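Local atomic coordinates of viral structural protein 4 (Bombyx mori cytoplasmic polyhedrosis virus, PDB entry 6TZ0), a protein that binds GTP and sits against the viral RNA-dependent RNA polymerase inside the transcribing particle, probably serving the polymerase as a nucleotide-hydrolysing partner. Residues T259-Y264 with T312-S317; G265-M270 with I299-P304; K320-S325 with Y546-L551. All coordinates share one frame; numbering follows the deposited sequence.

In the fold
Contacts 1 and 2 lie in one four-stranded antiparallel sheet, with centres about 9 Å apart. Contact 1 pairs strand 255-261 with strand 313-319, one outer strand; contact 2 pairs strand 266-271 with the end of strand 297-299, the other. The middle strands are consecutive in sequence, and both 265-270 and 299-304 lie between 259-264 and 312-317 along the chain. The chain then runs on from 312-317 into 320-325 and contact 3, centred about 21 Å from contact 1 and 17 Å from contact 2, where it meets helix 547-556. That helix follows the last strand of the parallel sheet carrying the GTP-binding loop, so contact 3 ties the small sheet to the nucleotide-binding part.

Contact 1: T259-Y264 with T312-S317; sequences TWTGIY and TIMKIS
Thr-259 pairs with Lys-315 and Trp-260 lies across from Ile-313 as the two segments run antiparallel, their touching parts 149° apart in direction. Thr-259 and Lys-315 form an antiparallel hydrogen-bonded pair, CA atoms 5.3 Å apart, and Thr-259 N gives a nearly straight hydrogen bond (167°) to Lys-315 O at 2.9 Å. The return bond does not come simply from Lys-315. Instead, Met-314 N reaches Thr-259 O at 2.7 Å, while Lys-315 N adds a weak bond to the same oxygen. Two residues thus face one, which makes a classic beta bulge in strand 313-319, an outer strand of the four-stranded antiparallel sheet, and the chain turns a corner there. Past it, Thr-261 holds the end of the pairing with its side chain: OG1, set between its own backbone N and carbonyl carbon (chi1 63°), accepts the N-H of Thr-312 at 3.1 Å, while Thr-261 N makes a weak bond to Thr-312 O.

On the Trp-260 side of the sheet the indole lies under Ile-313, whose CG1 sits over the six-membered ring in a CH-pi contact, 3.5 Å from CZ3 of Trp-260 and nearer the rim than the centre. Tyr-286 meets the same indole edge-to-face. On the Thr-259 side, that threonine and Lys-315 lie side by side, OG1 of Thr-259 touching CB of Lys-315, before the extended lysine chain leads away. Met-314 has its CG against CG2 of Thr-261 and its SD beside the carbonyl oxygen of Trp-260.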
loop_
_atom_site.group_PDB
_atom_site.type_symbol
_atom_site.label_atom_id
_atom_site.label_comp_id
_atom_site.label_asym_id
_atom_site.label_seq_id
_atom_site.Cartn_x
_atom_site.Cartn_y
_atom_site.Cartn_z
ATOM N N THR B 259 -12.912 41.312 29.891
ATOM C CA THR B 259 -14.141 41.449 29.119
ATOM C C THR B 259 -14.150 42.813 28.448
ATOM O O THR B 259 -13.885 43.829 29.093
ATOM C CB THR B 259 -15.390 41.275 29.984
ATOM O OG1 THR B 259 -15.413 42.274 31.002
ATOM C CG2 THR B 259 -15.411 39.905 30.619
ATOM N N TRP B 260 -14.437 42.825 27.158
ATOM C CA TRP B 260 -14.315 43.999 26.313
ATOM C C TRP B 260 -15.692 44.450 25.855
ATOM O O TRP B 260 -16.706 43.826 26.152
ATOM C CB TRP B 260 -13.442 43.690 25.102
ATOM C CG TRP B 260 -12.035 43.351 25.406
ATOM C CD1 TRP B 260 -11.534 42.113 25.648
ATOM C CD2 TRP B 260 -10.925 44.243 25.420
ATOM N NE1 TRP B 260 -10.185 42.180 25.857
ATOM C CE2 TRP B 260 -9.785 43.481 25.719
ATOM C CE3 TRP B 260 -10.786 45.617 25.228
ATOM C CZ2 TRP B 260 -8.524 44.045 25.828
ATOM C CZ3 TRP B 260 -9.536 46.173 25.332
ATOM C CH2 TRP B 260 -8.422 45.392 25.636
ATOM N N THR B 261 -15.718 45.533 25.093
ATOM C CA THR B 261 -16.922 45.963 24.398
ATOM C C THR B 261 -16.785 45.559 22.938
ATOM O O THR B 261 -15.740 45.783 22.326
ATOM C CB THR B 261 -17.131 47.468 24.523
ATOM O OG1 THR B 261 -16.051 48.154 23.885
ATOM C CG2 THR B 261 -17.167 47.866 25.973
ATOM N N GLY B 262 -17.820 44.946 22.389
ATOM C CA GLY B 262 -17.766 44.450 21.035
ATOM C C GLY B 262 -18.715 45.179 20.107
ATOM O O GLY B 262 -19.548 45.977 20.518
ATOM N N ILE B 263 -18.556 44.888 18.820
ATOM C CA ILE B 263 -19.538 45.317 17.835
ATOM C C ILE B 263 -20.854 44.590 18.059
ATOM O O ILE B 263 -21.934 45.185 17.973
ATOM C CB ILE B 263 -18.988 45.085 16.415
ATOM C CG1 ILE B 263 -17.729 45.912 16.195
ATOM C CG2 ILE B 263 -20.007 45.429 15.356
ATOM C CD1 ILE B 263 -17.957 47.383 16.313
ATOM N N TYR B 264 -20.788 43.304 18.381
ATOM C CA TYR B 264 -21.977 42.475 18.466
ATOM C C TYR B 264 -22.379 42.160 19.897
ATOM O O TYR B 264 -23.347 41.426 20.102
ATOM C CB TYR B 264 -21.756 41.164 17.706
ATOM C CG TYR B 264 -21.243 41.355 16.303
ATOM C CD1 TYR B 264 -22.042 41.904 15.316
ATOM C CD2 TYR B 264 -19.966 40.945 15.956
ATOM C CE1 TYR B 264 -21.572 42.074 14.034
ATOM C CE2 TYR B 264 -19.489 41.103 14.676
ATOM C CZ TYR B 264 -20.296 41.671 13.721
ATOM O OH TYR B 264 -19.832 41.829 12.440
ATOM N N THR B 312 -13.128 48.925 24.569
ATOM C CA THR B 312 -12.614 49.312 25.873
ATOM C C THR B 312 -12.838 48.173 26.855
ATOM O O THR B 312 -13.598 47.242 26.592
ATOM C CB THR B 312 -13.282 50.592 26.382
ATOM O OG1 THR B 312 -14.682 50.358 26.563
ATOM C CG2 THR B 312 -13.095 51.722 25.391
ATOM N N ILE B 313 -12.172 48.250 27.997
ATOM C CA ILE B 313 -12.208 47.179 28.984
ATOM C C ILE B 313 -13.381 47.397 29.927
ATOM O O ILE B 313 -13.528 48.473 30.513
ATOM C CB ILE B 313 -10.886 47.101 29.761
ATOM C CG1 ILE B 313 -9.756 46.668 28.836
ATOM C CG2 ILE B 313 -10.997 46.121 30.878
ATOM C CD1 ILE B 313 -8.395 46.760 29.443
ATOM N N MET B 314 -14.215 46.369 30.080
ATOM C CA MET B 314 -15.288 46.390 31.061
ATOM C C MET B 314 -14.861 45.827 32.406
ATOM O O MET B 314 -15.330 46.313 33.440
ATOM C CB MET B 314 -16.489 45.594 30.552
ATOM C CG MET B 314 -17.111 46.132 29.288
ATOM S SD MET B 314 -18.407 45.059 28.648
ATOM C CE MET B 314 -19.709 45.346 29.838
ATOM N N LYS B 315 -13.980 44.824 32.423
ATOM C CA LYS B 315 -13.607 44.125 33.645
ATOM C C LYS B 315 -12.334 43.321 33.404
ATOM O O LYS B 315 -12.192 42.694 32.354
ATOM C CB LYS B 315 -14.738 43.193 34.096
ATOM C CG LYS B 315 -14.522 42.538 35.431
ATOM C CD LYS B 315 -15.721 41.700 35.812
ATOM C CE LYS B 315 -15.510 41.026 37.148
ATOM N NZ LYS B 315 -16.677 40.188 37.524
ATOM N N ILE B 316 -11.411 43.353 34.371
ATOM C CA ILE B 316 -10.227 42.494 34.385
ATOM C C ILE B 316 -10.158 41.787 35.730
ATOM O O ILE B 316 -10.164 42.439 36.778
ATOM C CB ILE B 316 -8.918 43.270 34.149
ATOM C CG1 ILE B 316 -8.861 43.850 32.753
ATOM C CG2 ILE B 316 -7.718 42.364 34.285
ATOM C CD1 ILE B 316 -7.684 44.765 32.543
ATOM N N SER B 317 -10.076 40.463 35.701
ATOM C CA SER B 317 -9.904 39.650 36.889
ATOM C C SER B 317 -8.717 38.720 36.702
ATOM O O SER B 317 -8.363 38.388 35.567
ATOM C CB SER B 317 -11.166 38.824 37.170
ATOM O OG SER B 317 -12.282 39.664 37.388
#

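Contact 2: G265-M270 with I299-P304; sequences GEVTMM and ITDAIP
Thr-300 points its side chain at strand 266-271 and meets it with every atom beyond CA. Its CB lies 3.9 Å from OG1 of Thr-268 and about as far from that residue's carbonyl oxygen. From there the two branches part. OG1, between the backbone N and the carbonyl carbon of Thr-300 (chi1 63°), turns to the hydroxyl of Thr-268, the two side chains crossing at about a right angle; the two hydroxyls face each other at a separation modelled too short to be relied on. CG2 goes the other way, to the thioether of Met-270, 3.7 Å from SD and touching CG as well.

The backbone joins the two segments as well: Thr-300 N bonds to Thr-268 O at 3.2 Å and almost straight (175°), next to the antiparallel non-hydrogen-bonded pair of Met-269 with Ile-299. Here strand 297-299, an outer strand of the four-stranded antiparallel sheet, comes to its end, and the chain leaves as a loop toward strand 313-319.

The loop keeps hold of strand 266-271 for one residue more. Asp-301 directs its carboxylate back, and OD2 takes a weak hydrogen bond from Thr-268 N at 3.4 Å, close to CA of Val-267 as well. On the face shared by Met-269 and Ile-299, the methyl CE of Met-269 rests 3.9 Å from CG1 of Ile-299. CG2 of Ile-299 packs 3.7 Å from CG1 of Val-267. The polymerase chain comes in beside these residues: its Arg-595 packs on Val-267 and Asp-301 and gives a hydrogen bond to the carbonyl oxygen of Glu-266.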
loop_
_atom_site.group_PDB
_atom_site.type_symbol
_atom_site.label_atom_id
_atom_site.label_comp_id
_atom_site.label_asym_id
_atom_site.label_seq_id
_atom_site.Cartn_x
_atom_site.Cartn_y
_atom_site.Cartn_z
ATOM N N GLY B 265 -21.667 42.685 20.888
ATOM C CA GLY B 265 -21.909 42.316 22.269
ATOM C C GLY B 265 -20.713 42.589 23.152
ATOM O O GLY B 265 -20.173 43.694 23.128
ATOM N N GLU B 266 -20.294 41.610 23.947
ATOM C CA GLU B 266 -19.071 41.725 24.722
ATOM C C GLU B 266 -18.202 40.499 24.482
ATOM O O GLU B 266 -18.699 39.411 24.183
ATOM C CB GLU B 266 -19.347 41.895 26.219
ATOM C CG GLU B 266 -19.870 40.675 26.925
ATOM C CD GLU B 266 -20.106 40.927 28.394
ATOM O OE1 GLU B 266 -19.940 42.084 28.827
ATOM O OE2 GLU B 266 -20.434 39.969 29.124
ATOM N N VAL B 267 -16.891 40.691 24.600
ATOM C CA VAL B 267 -15.897 39.707 24.190
ATOM C C VAL B 267 -15.005 39.391 25.382
ATOM O O VAL B 267 -14.501 40.309 26.036
ATOM C CB VAL B 267 -15.060 40.225 23.002
ATOM C CG1 VAL B 267 -14.011 39.216 22.597
ATOM C CG2 VAL B 267 -15.947 40.564 21.823
ATOM N N THR B 268 -14.796 38.104 25.658
ATOM C CA THR B 268 -13.910 37.675 26.735
ATOM C C THR B 268 -12.577 37.172 26.190
ATOM O O THR B 268 -12.537 36.396 25.232
ATOM C CB THR B 268 -14.554 36.579 27.582
ATOM O OG1 THR B 268 -14.797 35.431 26.768
ATOM C CG2 THR B 268 -15.868 37.059 28.156
ATOM N N MET B 269 -11.488 37.599 26.828
ATOM C CA MET B 269 -10.132 37.309 26.379
ATOM C C MET B 269 -9.291 36.773 27.528
ATOM O O MET B 269 -9.158 37.434 28.559
ATOM C CB MET B 269 -9.468 38.568 25.816
ATOM C CG MET B 269 -8.078 38.346 25.261
ATOM S SD MET B 269 -7.315 39.887 24.748
ATOM C CE MET B 269 -8.226 40.231 23.256
ATOM N N MET B 270 -8.702 35.596 27.338
ATOM C CA MET B 270 -7.767 35.016 28.294
ATOM C C MET B 270 -6.349 35.406 27.904
ATOM O O MET B 270 -5.961 35.265 26.742
ATOM C CB MET B 270 -7.903 33.496 28.339
ATOM C CG MET B 270 -9.232 33.019 28.861
ATOM S SD MET B 270 -9.433 31.236 28.755
ATOM C CE MET B 270 -8.362 30.705 30.070
ATOM N N ILE B 299 -9.001 34.900 22.239
ATOM C CA ILE B 299 -10.418 35.210 22.392
ATOM C C ILE B 299 -11.217 33.918 22.473
ATOM O O ILE B 299 -11.081 33.031 21.625
ATOM C CB ILE B 299 -10.899 36.109 21.245
ATOM C CG1 ILE B 299 -10.337 37.512 21.436
ATOM C CG2 ILE B 299 -12.407 36.149 21.158
ATOM C CD1 ILE B 299 -10.528 38.404 20.264
ATOM N N THR B 300 -12.061 33.808 23.500
ATOM C CA THR B 300 -12.798 32.590 23.792
ATOM C C THR B 300 -14.204 32.587 23.202
ATOM O O THR B 300 -15.078 31.882 23.711
ATOM C CB THR B 300 -12.868 32.379 25.301
ATOM O OG1 THR B 300 -13.593 33.460 25.894
ATOM C CG2 THR B 300 -11.480 32.359 25.891
ATOM N N ASP B 301 -14.442 33.352 22.146
ATOM C CA ASP B 301 -15.759 33.459 21.539
ATOM C C ASP B 301 -15.747 32.877 20.135
ATOM O O ASP B 301 -14.698 32.559 19.573
ATOM C CB ASP B 301 -16.218 34.915 21.493
ATOM C CG ASP B 301 -16.541 35.461 22.857
ATOM O OD1 ASP B 301 -16.930 34.675 23.742
ATOM O OD2 ASP B 301 -16.412 36.683 23.042
ATOM N N ALA B 302 -16.942 32.749 19.569
ATOM C CA ALA B 302 -17.074 32.244 18.215
ATOM C C ALA B 302 -16.616 33.290 17.210
ATOM O O ALA B 302 -16.644 34.491 17.473
ATOM C CB ALA B 302 -18.519 31.851 17.924
ATOM N N ILE B 303 -16.191 32.821 16.044
ATOM C CA ILE B 303 -15.825 33.731 14.967
ATOM C C ILE B 303 -17.056 33.968 14.098
ATOM O O ILE B 303 -17.783 33.019 13.772
ATOM C CB ILE B 303 -14.615 33.204 14.173
ATOM C CG1 ILE B 303 -14.833 31.772 13.698
ATOM C CG2 ILE B 303 -13.367 33.252 15.017
ATOM C CD1 ILE B 303 -13.763 31.282 12.758
ATOM N N PRO B 304 -17.368 35.221 13.738
ATOM C CA PRO B 304 -16.671 36.460 14.097
ATOM C C PRO B 304 -17.018 37.002 15.482
ATOM O O PRO B 304 -18.181 37.127 15.837
ATOM C CB PRO B 304 -17.134 37.435 13.014
ATOM C CG PRO B 304 -18.461 36.951 12.621
ATOM C CD PRO B 304 -18.428 35.458 12.746
#

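Contact 3: K320-S325 with Y546-L551; sequences KMMNPS and YPFEML
A junction between two parts of the protein, at the start of helix 547-556, brings Phe-548 against Met-322 and Glu-549 against Pro-324 and Ser-325. Met-322 and Phe-548 cross at about a right angle in a Met-aromatic contact. SD of the methionine stands 5.1 Å from the ring centroid, oblique to it; the bend at chi3 (-77°) carries CE over a ring face, 4.1 Å from CE1 of Phe-548. Nearer the backbone, CB of Met-322 rests against CZ of the same ring.

Glu-549 is the third residue of its helix, and its OE1 takes the N-H of the N-cap residue Tyr-546 at 3.1 Å, a side-chain bond from the third residue back to the N-cap N-H. Tyr-546 N comes to OE1 from above the carboxylate plane. OE2 accepts a weak bond from Ser-325 N at 3.3 Å, so this glutamate reaches the N-cap residue of helix 326-340 as well as that of its own. Lower on the side chain, CG of Glu-549 packs 3.7 Å from CB of Pro-324. OE2 has a further partner in Arg-377 of the polymerase chain, a salt bridge that brings the junction up to the subunit interface.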
loop_
_atom_site.group_PDB
_atom_site.type_symbol
_atom_site.label_atom_id
_atom_site.label_comp_id
_atom_site.label_asym_id
_atom_site.label_seq_id
_atom_site.Cartn_x
_atom_site.Cartn_y
_atom_site.Cartn_z
ATOM N N LYS B 320 -6.685 31.691 35.602
ATOM C CA LYS B 320 -5.658 30.682 35.388
ATOM C C LYS B 320 -5.022 30.825 34.009
ATOM O O LYS B 320 -5.696 31.159 33.032
ATOM C CB LYS B 320 -6.270 29.295 35.544
ATOM C CG LYS B 320 -5.284 28.177 35.459
ATOM C CD LYS B 320 -5.922 26.841 35.619
ATOM C CE LYS B 320 -4.869 25.782 35.481
ATOM N NZ LYS B 320 -4.341 25.739 34.095
ATOM N N MET B 321 -3.711 30.598 33.936
ATOM C CA MET B 321 -3.015 30.611 32.657
ATOM C C MET B 321 -3.402 29.433 31.779
ATOM O O MET B 321 -3.598 28.314 32.254
ATOM C CB MET B 321 -1.502 30.603 32.857
ATOM C CG MET B 321 -0.913 31.951 33.147
ATOM S SD MET B 321 0.877 31.872 33.133
ATOM C CE MET B 321 1.287 33.576 33.479
ATOM N N MET B 322 -3.485 29.699 30.481
ATOM C CA MET B 322 -3.736 28.671 29.486
ATOM C C MET B 322 -2.527 27.761 29.323
ATOM O O MET B 322 -1.378 28.180 29.469
ATOM C CB MET B 322 -4.058 29.314 28.143
ATOM C CG MET B 322 -5.305 30.149 28.150
ATOM S SD MET B 322 -5.685 30.879 26.558
ATOM C CE MET B 322 -4.512 32.221 26.533
ATOM N N ASN B 323 -2.796 26.517 29.009
ATOM C CA ASN B 323 -1.742 25.588 28.681
ATOM C C ASN B 323 -1.718 25.357 27.180
ATOM O O ASN B 323 -2.779 25.273 26.556
ATOM C CB ASN B 323 -1.938 24.251 29.396
ATOM C CG ASN B 323 -1.968 24.399 30.895
ATOM O OD1 ASN B 323 -2.982 24.130 31.532
ATOM N ND2 ASN B 323 -0.859 24.843 31.469
ATOM N N PRO B 324 -0.539 25.283 26.570
ATOM C CA PRO B 324 -0.476 25.081 25.120
ATOM C C PRO B 324 -0.896 23.680 24.705
ATOM O O PRO B 324 -0.788 22.718 25.467
ATOM C CB PRO B 324 0.997 25.342 24.794
ATOM C CG PRO B 324 1.711 25.122 26.067
ATOM C CD PRO B 324 0.787 25.555 27.145
ATOM N N SER B 325 -1.389 23.582 23.475
ATOM C CA SER B 325 -1.858 22.321 22.925
ATOM C C SER B 325 -0.694 21.376 22.649
ATOM O O SER B 325 0.443 21.792 22.433
ATOM C CB SER B 325 -2.638 22.565 21.636
ATOM O OG SER B 325 -3.033 21.346 21.037
ATOM N N TYR B 546 -1.497 29.215 18.284
ATOM C CA TYR B 546 -1.580 30.587 18.758
ATOM C C TYR B 546 -0.182 31.159 18.966
ATOM O O TYR B 546 0.790 30.405 19.035
ATOM C CB TYR B 546 -2.385 30.638 20.054
ATOM C CG TYR B 546 -3.846 30.341 19.860
ATOM C CD1 TYR B 546 -4.670 31.242 19.206
ATOM C CD2 TYR B 546 -4.412 29.193 20.379
ATOM C CE1 TYR B 546 -6.002 30.982 19.030
ATOM C CE2 TYR B 546 -5.749 28.931 20.216
ATOM C CZ TYR B 546 -6.541 29.828 19.544
ATOM O OH TYR B 546 -7.878 29.569 19.379
ATOM N N PRO B 547 -0.036 32.495 19.029
ATOM C CA PRO B 547 1.304 33.076 19.239
ATOM C C PRO B 547 2.000 32.698 20.540
ATOM O O PRO B 547 3.228 32.518 20.533
ATOM C CB PRO B 547 1.028 34.582 19.170
ATOM C CG PRO B 547 -0.106 34.698 18.272
ATOM C CD PRO B 547 -0.979 33.525 18.550
ATOM N N PHE B 548 1.272 32.569 21.654
ATOM C CA PHE B 548 1.943 32.209 22.902
ATOM C C PHE B 548 2.437 30.772 22.856
ATOM O O PHE B 548 3.422 30.436 23.515
ATOM C CB PHE B 548 1.020 32.437 24.109
ATOM C CG PHE B 548 -0.038 31.382 24.297
ATOM C CD1 PHE B 548 -1.204 31.410 23.559
ATOM C CD2 PHE B 548 0.110 30.398 25.263
ATOM C CE1 PHE B 548 -2.168 30.447 23.740
ATOM C CE2 PHE B 548 -0.855 29.434 25.447
ATOM C CZ PHE B 548 -1.993 29.462 24.692
ATOM N N GLU B 549 1.800 29.935 22.036
ATOM C CA GLU B 549 2.282 28.577 21.820
ATOM C C GLU B 549 3.587 28.567 21.031
ATOM O O GLU B 549 4.493 27.783 21.332
ATOM C CB GLU B 549 1.201 27.768 21.113
ATOM C CG GLU B 549 -0.030 27.579 21.969
ATOM C CD GLU B 549 -1.149 26.850 21.260
ATOM O OE1 GLU B 549 -1.076 26.679 20.030
ATOM O OE2 GLU B 549 -2.099 26.423 21.943
ATOM N N MET B 550 3.708 29.443 20.030
ATOM C CA MET B 550 4.962 29.560 19.293
ATOM C C MET B 550 6.076 30.163 20.130
ATOM O O MET B 550 7.249 29.893 19.865
ATOM C CB MET B 550 4.769 30.376 18.016
ATOM C CG MET B 550 4.326 29.540 16.845
ATOM S SD MET B 550 4.046 30.412 15.303
ATOM C CE MET B 550 2.390 30.976 15.631
ATOM N N LEU B 551 5.751 30.980 21.128
ATOM C CA LEU B 551 6.817 31.434 22.014
ATOM C C LEU B 551 7.196 30.363 23.033
ATOM O O LEU B 551 8.381 30.199 23.368
ATOM C CB LEU B 551 6.405 32.726 22.712
ATOM C CG LEU B 551 6.211 33.906 21.764
ATOM C CD1 LEU B 551 5.742 35.138 22.509
ATOM C CD2 LEU B 551 7.491 34.187 20.999
#